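Local coordinates for protein pertussis toxin-like subunit ArtA (Escherichia coli, PDB 4Z9D) that probably serves as the enzymatic A subunit of a pertussis-like AB5 toxin, transferring ADP-ribose from NAD to trimeric G proteins, at residues Tyr8-Arg13 against Asn62-Tyr67; Ala52-Thr55 against Glu59-Asn62; Asn31-Leu36 against Arg101-Ser106; Pro93-Leu98 against Phe108-Met113. The protein carries 2 engineered substitutions. One frame throughout, in Å; residues are numbered along the deposited sequence.

Contact 1: Tyr8-Arg13 against Asn62-Tyr67. With NAD (nicotinamide-adenine-dinucleotide), chain F.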
# COMPACT_ATOMS: atom_id res chain seq x y z
N TYR A 8 -2.66 -0.16 6.19
CA TYR A 8 -2.37 1.26 6.03
C TYR A 8 -1.83 1.60 4.65
O TYR A 8 -1.13 0.80 4.02
CB TYR A 8 -1.33 1.73 7.03
CG TYR A 8 -1.70 1.58 8.48
CD1 TYR A 8 -2.52 2.52 9.09
CD2 TYR A 8 -1.18 0.56 9.25
CE1 TYR A 8 -2.83 2.42 10.44
CE2 TYR A 8 -1.50 0.44 10.59
CZ TYR A 8 -2.32 1.37 11.18
OH TYR A 8 -2.62 1.26 12.52
N ARG A 9 -2.10 2.82 4.20
CA ARG A 9 -1.45 3.33 2.99
C ARG A 9 -1.04 4.78 3.19
O ARG A 9 -1.82 5.59 3.67
CB ARG A 9 -2.38 3.21 1.76
CG ARG A 9 -1.78 3.87 0.50
CD ARG A 9 -2.53 3.55 -0.79
NE ARG A 9 -2.03 4.40 -1.88
CZ ARG A 9 -0.90 4.18 -2.55
NH1 ARG A 9 -0.18 3.10 -2.30
NH2 ARG A 9 -0.52 5.05 -3.49
N VAL A 10 0.21 5.09 2.86
CA VAL A 10 0.68 6.46 2.83
C VAL A 10 0.48 7.03 1.42
O VAL A 10 0.90 6.42 0.45
CB VAL A 10 2.16 6.55 3.24
CG1 VAL A 10 2.64 8.00 3.20
CG2 VAL A 10 2.34 5.99 4.64
N ASP A 11 -0.18 8.18 1.32
CA ASP A 11 -0.48 8.80 0.02
C ASP A 11 -0.49 10.33 0.14
O ASP A 11 -0.81 10.86 1.20
CB ASP A 11 -1.83 8.28 -0.50
CG ASP A 11 -1.98 8.43 -2.01
OD1 ASP A 11 -2.04 9.59 -2.49
OD2 ASP A 11 -2.06 7.40 -2.73
N SER A 12 -0.20 11.03 -0.95
CA SER A 12 -0.14 12.49 -0.88
C SER A 12 -1.50 13.15 -1.07
O SER A 12 -1.66 14.33 -0.77
CB SER A 12 0.83 13.03 -1.93
OG SER A 12 0.47 12.58 -3.22
N ARG A 13 -2.46 12.40 -1.59
CA ARG A 13 -3.80 12.94 -1.84
C ARG A 13 -4.60 13.01 -0.55
O ARG A 13 -4.49 12.14 0.31
CB ARG A 13 -4.53 12.11 -2.89
CG ARG A 13 -3.91 12.27 -4.25
CD ARG A 13 -4.28 11.15 -5.19
NE ARG A 13 -3.69 9.86 -4.85
CZ ARG A 13 -4.11 8.73 -5.39
NH1 ARG A 13 -5.08 8.77 -6.29
NH2 ARG A 13 -3.55 7.56 -5.05
N ASN A 62 8.23 5.14 8.30
CA ASN A 62 9.47 5.02 7.55
C ASN A 62 9.28 5.27 6.07
O ASN A 62 10.12 5.88 5.42
CB ASN A 62 10.09 3.65 7.77
CG ASN A 62 10.61 3.46 9.18
OD1 ASN A 62 10.94 4.43 9.88
ND2 ASN A 62 10.70 2.21 9.62
N ILE A 63 8.17 4.76 5.53
CA ILE A 63 7.79 5.08 4.15
C ILE A 63 7.59 6.59 3.97
O ILE A 63 8.06 7.18 3.00
CB ILE A 63 6.50 4.31 3.76
CG1 ILE A 63 6.78 2.81 3.66
CG2 ILE A 63 5.93 4.83 2.44
CD1 ILE A 63 5.51 1.96 3.60
N ALA A 64 6.88 7.21 4.91
CA ALA A 64 6.66 8.65 4.85
C ALA A 64 7.98 9.42 4.91
O ALA A 64 8.17 10.41 4.20
CB ALA A 64 5.75 9.09 5.95
N ARG A 65 8.89 8.98 5.78
CA ARG A 65 10.20 9.63 5.89
C ARG A 65 10.96 9.60 4.57
O ARG A 65 11.56 10.59 4.15
CB ARG A 65 11.05 8.95 6.96
CG ARG A 65 12.47 9.46 7.04
CD ARG A 65 13.20 8.83 8.22
NE ARG A 65 12.61 9.26 9.49
CZ ARG A 65 11.83 8.52 10.26
NH1 ARG A 65 11.50 7.29 9.89
NH2 ARG A 65 11.35 9.03 11.38
N GLN A 66 10.90 8.45 3.91
CA GLN A 66 11.55 8.25 2.62
C GLN A 66 11.04 9.27 1.60
O GLN A 66 11.83 9.91 0.90
CB GLN A 66 11.30 6.82 2.13
CG GLN A 66 11.92 6.47 0.79
CD GLN A 66 11.34 5.19 0.19
OE1 GLN A 66 10.62 4.45 0.86
NE2 GLN A 66 11.65 4.94 -1.08
N TYR A 67 9.72 9.46 1.56
CA TYR A 67 9.12 10.39 0.63
C TYR A 67 9.40 11.84 1.01
O TYR A 67 9.77 12.65 0.17
CB TYR A 67 7.62 10.15 0.54
CG TYR A 67 7.27 8.79 -0.03
CD1 TYR A 67 8.23 8.03 -0.69
CD2 TYR A 67 6.00 8.26 0.11
CE1 TYR A 67 7.93 6.79 -1.21
CE2 TYR A 67 5.69 7.01 -0.41
CZ TYR A 67 6.66 6.28 -1.07
OH TYR A 67 6.36 5.04 -1.59
PA NAD F . 2.31 5.02 -5.94
O1A NAD F . 1.11 4.17 -5.75
O2A NAD F . 2.78 5.34 -7.31
O5B NAD F . 2.04 6.40 -5.11
C5B NAD F . 2.93 7.53 -5.11
C4B NAD F . 2.08 8.79 -5.40
O4B NAD F . 1.56 8.75 -6.76
C3B NAD F . 0.84 8.76 -4.54
O3B NAD F . 1.21 9.22 -3.21
C2B NAD F . 0.03 9.79 -5.27
O2B NAD F . 0.69 11.04 -5.15
C1B NAD F . 0.22 9.32 -6.72
N9A NAD F . -0.65 8.20 -7.24
C8A NAD F . -0.69 6.89 -7.01
N7A NAD F . -1.64 6.37 -7.78
C5A NAD F . -2.18 7.35 -8.52
C6A NAD F . -3.15 7.36 -9.45
N6A NAD F . -3.73 6.19 -9.73
N1A NAD F . -3.54 8.49 -10.06
C2A NAD F . -2.90 9.68 -9.73
N3A NAD F . -1.89 9.64 -8.76
C4A NAD F . -1.55 8.48 -8.18
O3 NAD F . 3.53 4.39 -5.17
PN NAD F . 3.44 3.83 -3.64
O1N NAD F . 2.11 3.19 -3.40
O2N NAD F . 3.97 4.86 -2.72
O5D NAD F . 4.49 2.64 -3.78
C5D NAD F . 5.83 2.85 -4.22
C4D NAD F . 6.75 1.77 -3.64
O4D NAD F . 6.48 1.79 -2.20
C3D NAD F . 6.36 0.37 -4.15
O3D NAD F . 7.49 -0.51 -4.12
C2D NAD F . 5.40 -0.04 -3.05
O2D NAD F . 5.22 -1.48 -3.02
C1D NAD F . 6.09 0.46 -1.79
N1N NAD F . 5.11 0.49 -0.65
C2N NAD F . 4.29 1.62 -0.43
C3N NAD F . 3.34 1.67 0.59
C7N NAD F . 2.55 2.81 0.80
O7N NAD F . 1.87 2.89 1.96
N7N NAD F . 2.55 3.77 -0.12
C4N NAD F . 3.21 0.55 1.41
C5N NAD F . 4.01 -0.57 1.21
C6N NAD F . 4.95 -0.63 0.19
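Val10, on a strand running beside helix 62-67, comes nearest the helix at Ala64, their CA atoms 6.7 Å apart, an approach that the small alanine permits. Valine suits the strand, since its short fork reaches the helix without extra length: Val10 CG1 meets Ala64 CB at 4.3 Å, and Val10 CB rests on Ile63 CG2 at 4.2 Å. The other branch of Ile63 goes to the ligand, placing CD1 over the face of the nicotinamide ring, 3.5 Å above NAD C4N.

The backbone of Val10 reads the carboxamide at both ends. Val10 N donates to NAD O7N at 2.9 Å (172°), and NAD N7N donates to Val10 O at 3.2 Å (175°), two nearly straight bonds that fix the rotation of the amide. Arg9, its chain extended from CG to NE, turns the guanidinium edge to the diphosphate; NH1 bonds NAD O1N while NH2 bonds NAD O1A at 2.9 Å, so one side chain spans both phosphates. From the helix, Tyr67 OH donates to NAD O2N at 2.6 Å.

Asp11 holds two arginines in place. Arg13 grips its carboxylate side-on through NE and NH2, and Arg9 NH2 reaches OD2 from the opposite face to Arg13 NH2. OD1 also takes Arg13 N in an Asx turn. Thus steadied, Arg13 lays a guanidinium face over the adenine.

Strand 6-11 is an outer strand of the four-stranded sheet, paired with strand 77-83, whose Leu77 packs on Tyr67; on its other side Tyr8 bonds to Thr54 of strand 50-54.

Contact 2: Ala52-Thr55 against Glu59-Asn62. With NAD (nicotinamide-adenine-dinucleotide), chain F.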
# COMPACT_ATOMS: atom_id res chain seq x y z
N ALA A 52 -0.32 -0.37 -3.24
CA ALA A 52 0.48 -0.87 -2.12
C ALA A 52 -0.11 -0.47 -0.78
O ALA A 52 -0.54 0.67 -0.59
CB ALA A 52 1.90 -0.35 -2.23
N THR A 53 -0.09 -1.41 0.17
CA THR A 53 -0.48 -1.13 1.56
C THR A 53 0.45 -1.91 2.48
O THR A 53 1.24 -2.74 2.02
CB THR A 53 -1.94 -1.55 1.87
OG1 THR A 53 -2.04 -2.98 1.90
CG2 THR A 53 -2.92 -1.00 0.84
N THR A 54 0.38 -1.65 3.79
CA THR A 54 1.17 -2.42 4.74
C THR A 54 0.36 -2.63 6.01
O THR A 54 -0.46 -1.79 6.37
CB THR A 54 2.51 -1.71 5.11
OG1 THR A 54 3.20 -2.45 6.13
CG2 THR A 54 2.22 -0.30 5.66
N THR A 55 0.59 -3.76 6.68
CA THR A 55 -0.09 -4.01 7.95
C THR A 55 0.56 -3.26 9.10
O THR A 55 -0.01 -3.16 10.19
CB THR A 55 -0.10 -5.50 8.31
OG1 THR A 55 1.25 -5.99 8.36
CG2 THR A 55 -0.91 -6.30 7.29
N GLU A 59 6.06 0.68 9.91
CA GLU A 59 6.51 0.83 8.53
C GLU A 59 5.99 2.10 7.86
O GLU A 59 6.70 2.67 7.04
CB GLU A 59 6.12 -0.38 7.68
CG GLU A 59 6.99 -1.62 7.93
CD GLU A 59 6.69 -2.78 6.98
OE1 GLU A 59 5.78 -2.63 6.14
OE2 GLU A 59 7.37 -3.83 7.09
N THR A 60 4.77 2.52 8.17
CA THR A 60 4.23 3.73 7.52
C THR A 60 5.06 4.98 7.80
O THR A 60 5.25 5.81 6.91
CB THR A 60 2.78 4.02 7.92
OG1 THR A 60 2.71 4.36 9.31
CG2 THR A 60 1.90 2.83 7.62
N TYR A 61 5.53 5.14 9.04
CA TYR A 61 6.38 6.30 9.35
C TYR A 61 7.67 6.31 8.53
O TYR A 61 8.15 7.38 8.12
CB TYR A 61 6.72 6.33 10.84
CG TYR A 61 5.53 6.65 11.70
CD1 TYR A 61 5.03 7.94 11.76
CD2 TYR A 61 4.91 5.66 12.45
CE1 TYR A 61 3.94 8.25 12.55
CE2 TYR A 61 3.81 5.95 13.24
CZ TYR A 61 3.33 7.25 13.29
OH TYR A 61 2.24 7.54 14.07
N ASN A 62 8.23 5.14 8.30
CA ASN A 62 9.47 5.02 7.55
C ASN A 62 9.28 5.27 6.07
O ASN A 62 10.12 5.88 5.42
CB ASN A 62 10.09 3.65 7.77
CG ASN A 62 10.61 3.46 9.18
OD1 ASN A 62 10.94 4.43 9.88
ND2 ASN A 62 10.70 2.21 9.62
PA NAD F . 2.31 5.02 -5.94
O1A NAD F . 1.11 4.17 -5.75
O2A NAD F . 2.78 5.34 -7.31
O5B NAD F . 2.04 6.40 -5.11
C5B NAD F . 2.93 7.53 -5.11
C4B NAD F . 2.08 8.79 -5.40
O4B NAD F . 1.56 8.75 -6.76
C3B NAD F . 0.84 8.76 -4.54
O3B NAD F . 1.21 9.22 -3.21
C2B NAD F . 0.03 9.79 -5.27
O2B NAD F . 0.69 11.04 -5.15
C1B NAD F . 0.22 9.32 -6.72
N9A NAD F . -0.65 8.20 -7.24
C8A NAD F . -0.69 6.89 -7.01
N7A NAD F . -1.64 6.37 -7.78
C5A NAD F . -2.18 7.35 -8.52
C6A NAD F . -3.15 7.36 -9.45
N6A NAD F . -3.73 6.19 -9.73
N1A NAD F . -3.54 8.49 -10.06
C2A NAD F . -2.90 9.68 -9.73
N3A NAD F . -1.89 9.64 -8.76
C4A NAD F . -1.55 8.48 -8.18
O3 NAD F . 3.53 4.39 -5.17
PN NAD F . 3.44 3.83 -3.64
O1N NAD F . 2.11 3.19 -3.40
O2N NAD F . 3.97 4.86 -2.72
O5D NAD F . 4.49 2.64 -3.78
C5D NAD F . 5.83 2.85 -4.22
C4D NAD F . 6.75 1.77 -3.64
O4D NAD F . 6.48 1.79 -2.20
C3D NAD F . 6.36 0.37 -4.15
O3D NAD F . 7.49 -0.51 -4.12
C2D NAD F . 5.40 -0.04 -3.05
O2D NAD F . 5.22 -1.48 -3.02
C1D NAD F . 6.09 0.46 -1.79
N1N NAD F . 5.11 0.49 -0.65
C2N NAD F . 4.29 1.62 -0.43
C3N NAD F . 3.34 1.67 0.59
C7N NAD F . 2.55 2.81 0.80
O7N NAD F . 1.87 2.89 1.96
N7N NAD F . 2.55 3.77 -0.12
C4N NAD F . 3.21 0.55 1.41
C5N NAD F . 4.01 -0.57 1.21
C6N NAD F . 4.95 -0.63 0.19
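Thr54 closes a strand and Glu59 lies in the first turns of the helix that follows, so this is a tight strand-turn-helix connection beside the NAD pocket. Thr54 crosses both Glu59 and Thr60 at a slant, and threonine suits the end of the strand because its two branches do different work. With OG1 anti to the backbone N (chi1 176°), the hydroxyl faces the glutamate and CG2 is left to pack on the helix. Thr54 OG1 donates to Glu59 OE1 at 2.6 Å, arriving from above the carboxylate, 39° out of its plane. The same hydroxyl oxygen is bonded to Ser56 N, the pattern of an ST turn, which ties the threonine to the bend itself. The glutamate's other oxygen, OE2, bonds Asn117 ND2, so both ends of the carboxylate are engaged and its rotation is restrained.

On the second crossing methyl lies against methyl, Thr54 CG2 being 3.7 Å from Thr60 CG2. Thr60 can present carbon here because its hydroxyl is bonded back to Leu57 O.

At the strand's other end, small Ala52 lets the nicotinamide settle close. Its CB lies 3.6 Å from NAD C2N, on the ring face opposite Ile63 CD1.

Contact 3: Asn31-Leu36 against Arg101-Ser106. With NAD (nicotinamide-adenine-dinucleotide), chain F.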
# COMPACT_ATOMS: atom_id res chain seq x y z
N ASN A 31 2.85 -7.45 -13.30
CA ASN A 31 4.20 -7.92 -12.98
C ASN A 31 4.51 -7.54 -11.54
O ASN A 31 4.85 -6.38 -11.27
CB ASN A 31 5.24 -7.31 -13.94
CG ASN A 31 6.65 -7.89 -13.73
OD1 ASN A 31 7.09 -8.11 -12.60
ND2 ASN A 31 7.35 -8.15 -14.83
N LEU A 32 4.38 -8.50 -10.64
CA LEU A 32 4.50 -8.22 -9.21
C LEU A 32 5.91 -7.77 -8.82
O LEU A 32 6.07 -6.87 -8.01
CB LEU A 32 4.09 -9.45 -8.37
CG LEU A 32 4.02 -9.29 -6.85
CD1 LEU A 32 2.97 -8.27 -6.45
CD2 LEU A 32 3.74 -10.62 -6.17
N GLN A 33 6.94 -8.39 -9.40
CA GLN A 33 8.30 -8.00 -9.04
C GLN A 33 8.59 -6.55 -9.43
O GLN A 33 9.26 -5.83 -8.70
CB GLN A 33 9.32 -8.93 -9.68
CG GLN A 33 10.68 -8.81 -9.00
CD GLN A 33 11.54 -10.05 -9.17
OE1 GLN A 33 12.72 -10.06 -8.82
NE2 GLN A 33 10.95 -11.10 -9.72
N GLN A 34 8.10 -6.15 -10.60
CA GLN A 34 8.16 -4.77 -11.07
C GLN A 34 7.51 -3.82 -10.07
O GLN A 34 8.06 -2.78 -9.71
CB GLN A 34 7.44 -4.67 -12.41
CG GLN A 34 8.06 -3.78 -13.44
CD GLN A 34 7.60 -4.16 -14.83
OE1 GLN A 34 6.57 -3.69 -15.29
NE2 GLN A 34 8.35 -5.04 -15.48
N HIS A 35 6.32 -4.18 -9.61
CA HIS A 35 5.63 -3.35 -8.64
C HIS A 35 6.42 -3.22 -7.33
O HIS A 35 6.61 -2.12 -6.80
CB HIS A 35 4.24 -3.91 -8.36
CG HIS A 35 3.56 -3.24 -7.21
ND1 HIS A 35 2.92 -2.02 -7.34
CD2 HIS A 35 3.45 -3.59 -5.91
CE1 HIS A 35 2.44 -1.66 -6.16
NE2 HIS A 35 2.74 -2.60 -5.28
N LEU A 36 6.88 -4.36 -6.81
CA LEU A 36 7.54 -4.39 -5.52
C LEU A 36 8.85 -3.59 -5.54
O LEU A 36 9.26 -3.04 -4.51
CB LEU A 36 7.80 -5.83 -5.08
CG LEU A 36 6.57 -6.70 -4.79
CD1 LEU A 36 7.00 -8.12 -4.47
CD2 LEU A 36 5.76 -6.13 -3.63
N ARG A 101 7.73 -20.92 -10.54
CA ARG A 101 7.66 -20.76 -11.99
C ARG A 101 9.00 -20.38 -12.58
O ARG A 101 9.13 -20.25 -13.79
CB ARG A 101 6.60 -19.71 -12.36
CG ARG A 101 5.16 -20.15 -12.05
CD ARG A 101 4.71 -21.27 -12.97
NE ARG A 101 4.94 -20.87 -14.35
CZ ARG A 101 4.06 -20.23 -15.11
NH1 ARG A 101 4.38 -19.89 -16.35
NH2 ARG A 101 2.86 -19.92 -14.63
N GLY A 102 10.01 -20.23 -11.72
CA GLY A 102 11.36 -19.99 -12.20
C GLY A 102 11.81 -18.54 -12.11
O GLY A 102 12.91 -18.20 -12.54
N ILE A 103 10.95 -17.69 -11.56
CA ILE A 103 11.33 -16.30 -11.36
C ILE A 103 12.29 -16.21 -10.16
O ILE A 103 12.09 -16.87 -9.13
CB ILE A 103 10.09 -15.41 -11.15
CG1 ILE A 103 9.15 -15.51 -12.35
CG2 ILE A 103 10.49 -13.97 -10.88
CD1 ILE A 103 9.80 -15.08 -13.65
N THR A 104 13.34 -15.41 -10.29
CA THR A 104 14.33 -15.31 -9.23
C THR A 104 14.22 -14.01 -8.46
O THR A 104 14.20 -12.92 -9.04
CB THR A 104 15.77 -15.41 -9.77
OG1 THR A 104 15.90 -14.58 -10.93
CG2 THR A 104 16.11 -16.85 -10.12
N PHE A 105 14.10 -14.12 -7.14
CA PHE A 105 14.17 -12.96 -6.28
C PHE A 105 15.55 -12.92 -5.65
O PHE A 105 16.01 -13.91 -5.10
CB PHE A 105 13.07 -13.02 -5.22
CG PHE A 105 11.68 -12.95 -5.80
CD1 PHE A 105 11.03 -11.74 -5.94
CD2 PHE A 105 11.04 -14.11 -6.23
CE1 PHE A 105 9.76 -11.68 -6.48
CE2 PHE A 105 9.77 -14.05 -6.77
CZ PHE A 105 9.13 -12.84 -6.90
N SER A 106 16.21 -11.77 -5.74
CA SER A 106 17.57 -11.63 -5.23
C SER A 106 17.61 -11.71 -3.72
O SER A 106 16.58 -11.57 -3.05
CB SER A 106 18.16 -10.32 -5.69
OG SER A 106 17.54 -9.25 -5.00
PA NAD F . 2.31 5.02 -5.94
O1A NAD F . 1.11 4.17 -5.75
O2A NAD F . 2.78 5.34 -7.31
O5B NAD F . 2.04 6.40 -5.11
C5B NAD F . 2.93 7.53 -5.11
C4B NAD F . 2.08 8.79 -5.40
O4B NAD F . 1.56 8.75 -6.76
C3B NAD F . 0.84 8.76 -4.54
O3B NAD F . 1.21 9.22 -3.21
C2B NAD F . 0.03 9.79 -5.27
O2B NAD F . 0.69 11.04 -5.15
C1B NAD F . 0.22 9.32 -6.72
N9A NAD F . -0.65 8.20 -7.24
C8A NAD F . -0.69 6.89 -7.01
N7A NAD F . -1.64 6.37 -7.78
C5A NAD F . -2.18 7.35 -8.52
C6A NAD F . -3.15 7.36 -9.45
N6A NAD F . -3.73 6.19 -9.73
N1A NAD F . -3.54 8.49 -10.06
C2A NAD F . -2.90 9.68 -9.73
N3A NAD F . -1.89 9.64 -8.76
C4A NAD F . -1.55 8.48 -8.18
O3 NAD F . 3.53 4.39 -5.17
PN NAD F . 3.44 3.83 -3.64
O1N NAD F . 2.11 3.19 -3.40
O2N NAD F . 3.97 4.86 -2.72
O5D NAD F . 4.49 2.64 -3.78
C5D NAD F . 5.83 2.85 -4.22
C4D NAD F . 6.75 1.77 -3.64
O4D NAD F . 6.48 1.79 -2.20
C3D NAD F . 6.36 0.37 -4.15
O3D NAD F . 7.49 -0.51 -4.12
C2D NAD F . 5.40 -0.04 -3.05
O2D NAD F . 5.22 -1.48 -3.02
C1D NAD F . 6.09 0.46 -1.79
N1N NAD F . 5.11 0.49 -0.65
C2N NAD F . 4.29 1.62 -0.43
C3N NAD F . 3.34 1.67 0.59
C7N NAD F . 2.55 2.81 0.80
O7N NAD F . 1.87 2.89 1.96
N7N NAD F . 2.55 3.77 -0.12
C4N NAD F . 3.21 0.55 1.41
C5N NAD F . 4.01 -0.57 1.21
C6N NAD F . 4.95 -0.63 0.19
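Gln33 lays its side-chain amide over one face of the Phe105 ring, offset toward the rim, with the two planes only 14° apart. This flat packing carries the contact: Gln33 CD lies 3.6 Å from Phe105 CE1, and the aliphatic CG adds to the same rim at 3.9 Å from CE1. The extended glutamine chain, its CG anti to the backbone N (chi1 -162°), has the length to leave the helix and slide past the phenylalanine in the opposite direction. Glutamine suits the place because a flat amide can lie over the ring while its polar end nears the carbonyl of Thr104.

Capping bonds define the ends of the helices. Asn31 caps helix 32-37, its OD1 accepting from Gln34 N at 3.0 Å. On the other segment, Gly102 adopts the positive phi of a Schellman motif closing the preceding helix, and the Ser106 side chain caps the next one.

Ligand contacts come from the far side of the helix. NAD O3D lies 3.1 Å from Leu36 O, and His35 NE2 lies 3.5 Å from NAD O2D, while Ser48 OG holds His35 ND1. The capped helix thus lines part of the nicotinamide-ribose side of the NAD pocket, consistent with the ADP-ribosyltransferase family.

Contact 4: Pro93-Leu98 against Phe108-Met113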
# COMPACT_ATOMS: atom_id res chain seq x y z
N PRO A 93 2.25 -15.71 -0.94
CA PRO A 93 1.86 -16.84 -1.79
C PRO A 93 2.20 -16.61 -3.25
O PRO A 93 2.52 -17.56 -3.99
CB PRO A 93 0.34 -16.91 -1.60
CG PRO A 93 0.12 -16.33 -0.24
CD PRO A 93 1.11 -15.20 -0.15
N SER A 94 2.13 -15.35 -3.68
CA SER A 94 2.44 -15.05 -5.08
C SER A 94 3.94 -15.11 -5.31
O SER A 94 4.39 -15.60 -6.35
CB SER A 94 1.89 -13.68 -5.47
OG SER A 94 0.47 -13.72 -5.51
N VAL A 95 4.72 -14.63 -4.35
CA VAL A 95 6.17 -14.70 -4.45
C VAL A 95 6.61 -16.17 -4.51
O VAL A 95 7.50 -16.54 -5.28
CB VAL A 95 6.86 -13.96 -3.28
CG1 VAL A 95 8.33 -14.35 -3.17
CG2 VAL A 95 6.72 -12.43 -3.46
N ASN A 96 5.97 -17.01 -3.70
CA ASN A 96 6.24 -18.45 -3.74
C ASN A 96 5.87 -19.07 -5.08
O ASN A 96 6.58 -19.93 -5.60
CB ASN A 96 5.51 -19.18 -2.61
CG ASN A 96 6.09 -18.86 -1.24
OD1 ASN A 96 7.15 -18.24 -1.12
ND2 ASN A 96 5.39 -19.30 -0.19
N TYR A 97 4.72 -18.68 -5.62
CA TYR A 97 4.31 -19.15 -6.93
C TYR A 97 5.26 -18.72 -8.05
O TYR A 97 5.66 -19.54 -8.87
CB TYR A 97 2.89 -18.67 -7.23
CG TYR A 97 2.42 -18.97 -8.63
CD1 TYR A 97 1.98 -20.24 -8.97
CD2 TYR A 97 2.36 -17.97 -9.60
CE1 TYR A 97 1.52 -20.52 -10.26
CE2 TYR A 97 1.89 -18.24 -10.89
CZ TYR A 97 1.48 -19.52 -11.21
OH TYR A 97 1.02 -19.81 -12.47
N LEU A 98 5.63 -17.45 -8.08
CA LEU A 98 6.58 -16.96 -9.09
C LEU A 98 7.91 -17.72 -9.00
O LEU A 98 8.55 -18.02 -10.01
CB LEU A 98 6.81 -15.46 -8.93
CG LEU A 98 5.57 -14.65 -9.30
CD1 LEU A 98 5.70 -13.19 -8.87
CD2 LEU A 98 5.30 -14.75 -10.79
N PHE A 108 18.69 -9.49 -1.89
CA PHE A 108 18.30 -8.17 -1.41
C PHE A 108 16.78 -8.02 -1.37
O PHE A 108 16.23 -7.45 -0.43
CB PHE A 108 18.91 -7.07 -2.26
CG PHE A 108 18.51 -5.68 -1.83
CD1 PHE A 108 17.56 -4.97 -2.55
CD2 PHE A 108 19.04 -5.11 -0.69
CE1 PHE A 108 17.17 -3.70 -2.15
CE2 PHE A 108 18.66 -3.84 -0.29
CZ PHE A 108 17.72 -3.13 -1.02
N GLU A 109 16.12 -8.49 -2.42
CA GLU A 109 14.66 -8.45 -2.46
C GLU A 109 14.04 -9.22 -1.30
O GLU A 109 13.07 -8.76 -0.68
CB GLU A 109 14.16 -8.99 -3.80
CG GLU A 109 14.45 -8.06 -4.96
CD GLU A 109 14.02 -8.62 -6.30
OE1 GLU A 109 14.44 -9.75 -6.63
OE2 GLU A 109 13.28 -7.92 -7.04
N ARG A 110 14.60 -10.39 -1.00
CA ARG A 110 14.03 -11.23 0.05
C ARG A 110 14.23 -10.60 1.42
O ARG A 110 13.38 -10.73 2.30
CB ARG A 110 14.60 -12.64 -0.00
CG ARG A 110 14.32 -13.33 -1.34
CD ARG A 110 14.25 -14.84 -1.23
NE ARG A 110 13.89 -15.46 -2.51
CZ ARG A 110 12.69 -15.97 -2.78
NH1 ARG A 110 12.45 -16.51 -3.97
NH2 ARG A 110 11.74 -15.94 -1.86
N ILE A 111 15.36 -9.91 1.60
CA ILE A 111 15.57 -9.16 2.84
C ILE A 111 14.53 -8.05 3.00
O ILE A 111 14.01 -7.82 4.09
CB ILE A 111 17.00 -8.58 2.89
CG1 ILE A 111 17.97 -9.66 3.38
CG2 ILE A 111 17.08 -7.38 3.82
CD1 ILE A 111 19.40 -9.26 3.30
N MET A 112 14.20 -7.38 1.90
CA MET A 112 13.21 -6.30 1.93
C MET A 112 11.79 -6.82 2.25
O MET A 112 10.96 -6.06 2.77
CB MET A 112 13.22 -5.56 0.59
CG MET A 112 14.47 -4.69 0.36
SD MET A 112 14.55 -3.30 1.52
CE MET A 112 13.19 -2.28 0.92
N MET A 113 11.52 -8.09 1.94
CA MET A 113 10.19 -8.69 2.14
C MET A 113 10.11 -9.51 3.42
O MET A 113 9.09 -10.14 3.72
CB MET A 113 9.82 -9.61 0.97
CG MET A 113 9.82 -8.97 -0.40
SD MET A 113 9.14 -10.10 -1.65
CE MET A 113 10.27 -11.49 -1.57
O HOH W 1 9.45 -17.70 -2.35
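Val95 and Met113 reach toward each other tip to tip, and both methyls of the valine are used. Val95 CG1 meets Met113 CE at 3.8 Å, while Val95 CG2 lies 3.8 Å from Met113 SD. A methionine suits this gap because its long, flexible chain can cross between helices whose nearest CA atoms, those of Val95 and Arg110, are 9.7 Å apart. The chain turns at its last torsion (chi3 -61°), which brings the terminal methyl round against the valine fork.

Arg110 completes this first shell. Its chain, extended from CG to NE, slides past Val95 in the opposite direction, and NH2 comes to 4.0 Å from Val95 CG1, a packing contact rather than a polar one. The charged end finds its partners around the apolar patch. A water accepts from Arg110 NH2 at 2.9 Å and donates to Asn96 OD1 at 2.7 Å, bridging the two helices beside the apolar contact.

Farther out, Arg110 NH1 is bonded to Thr99 OG1, and that hydroxyl also bonds Val95 O, so the arginine is positioned by the same helix it packs on. Phe105, from the intervening loop, touches both Val95 and Arg110. Glu109 bonds Ser106 N and forms a salt bridge with Arg37.

Helices 92-100 and 107-112 are thus joined through Val95, Arg110 and Met113, and both rest on helix 32-37, where Leu32 meets Ser94 and Leu98 and Leu36 meets Met113.

Overall arrangement
The four contacts form two pairs; contacts 1 to 3 touch NAD, and contact 4 lies beside contact 3. Contacts 1 and 2, with centres 7 Å apart, share helix 57-68 and Asn62, and are joined where Arg9 NH1 bonds Ala52 O. Contacts 3 and 4, also 7 Å apart, are joined by a probable hydrogen bond from Ile103 N to Leu98 O. Ala52 CB touching His35 NE2 links the pairs. Along the chain, contacts 1 and 2 both close on helix 57-68 before contact 4 opens, whereas contact 3 spans from helix 32-37 to the loop at 101-106. Contacts 1, 2 and 3 thereby bring distant parts of the sequence to one NAD pocket, while contact 4 joins the two helices that pack on helix 32-37.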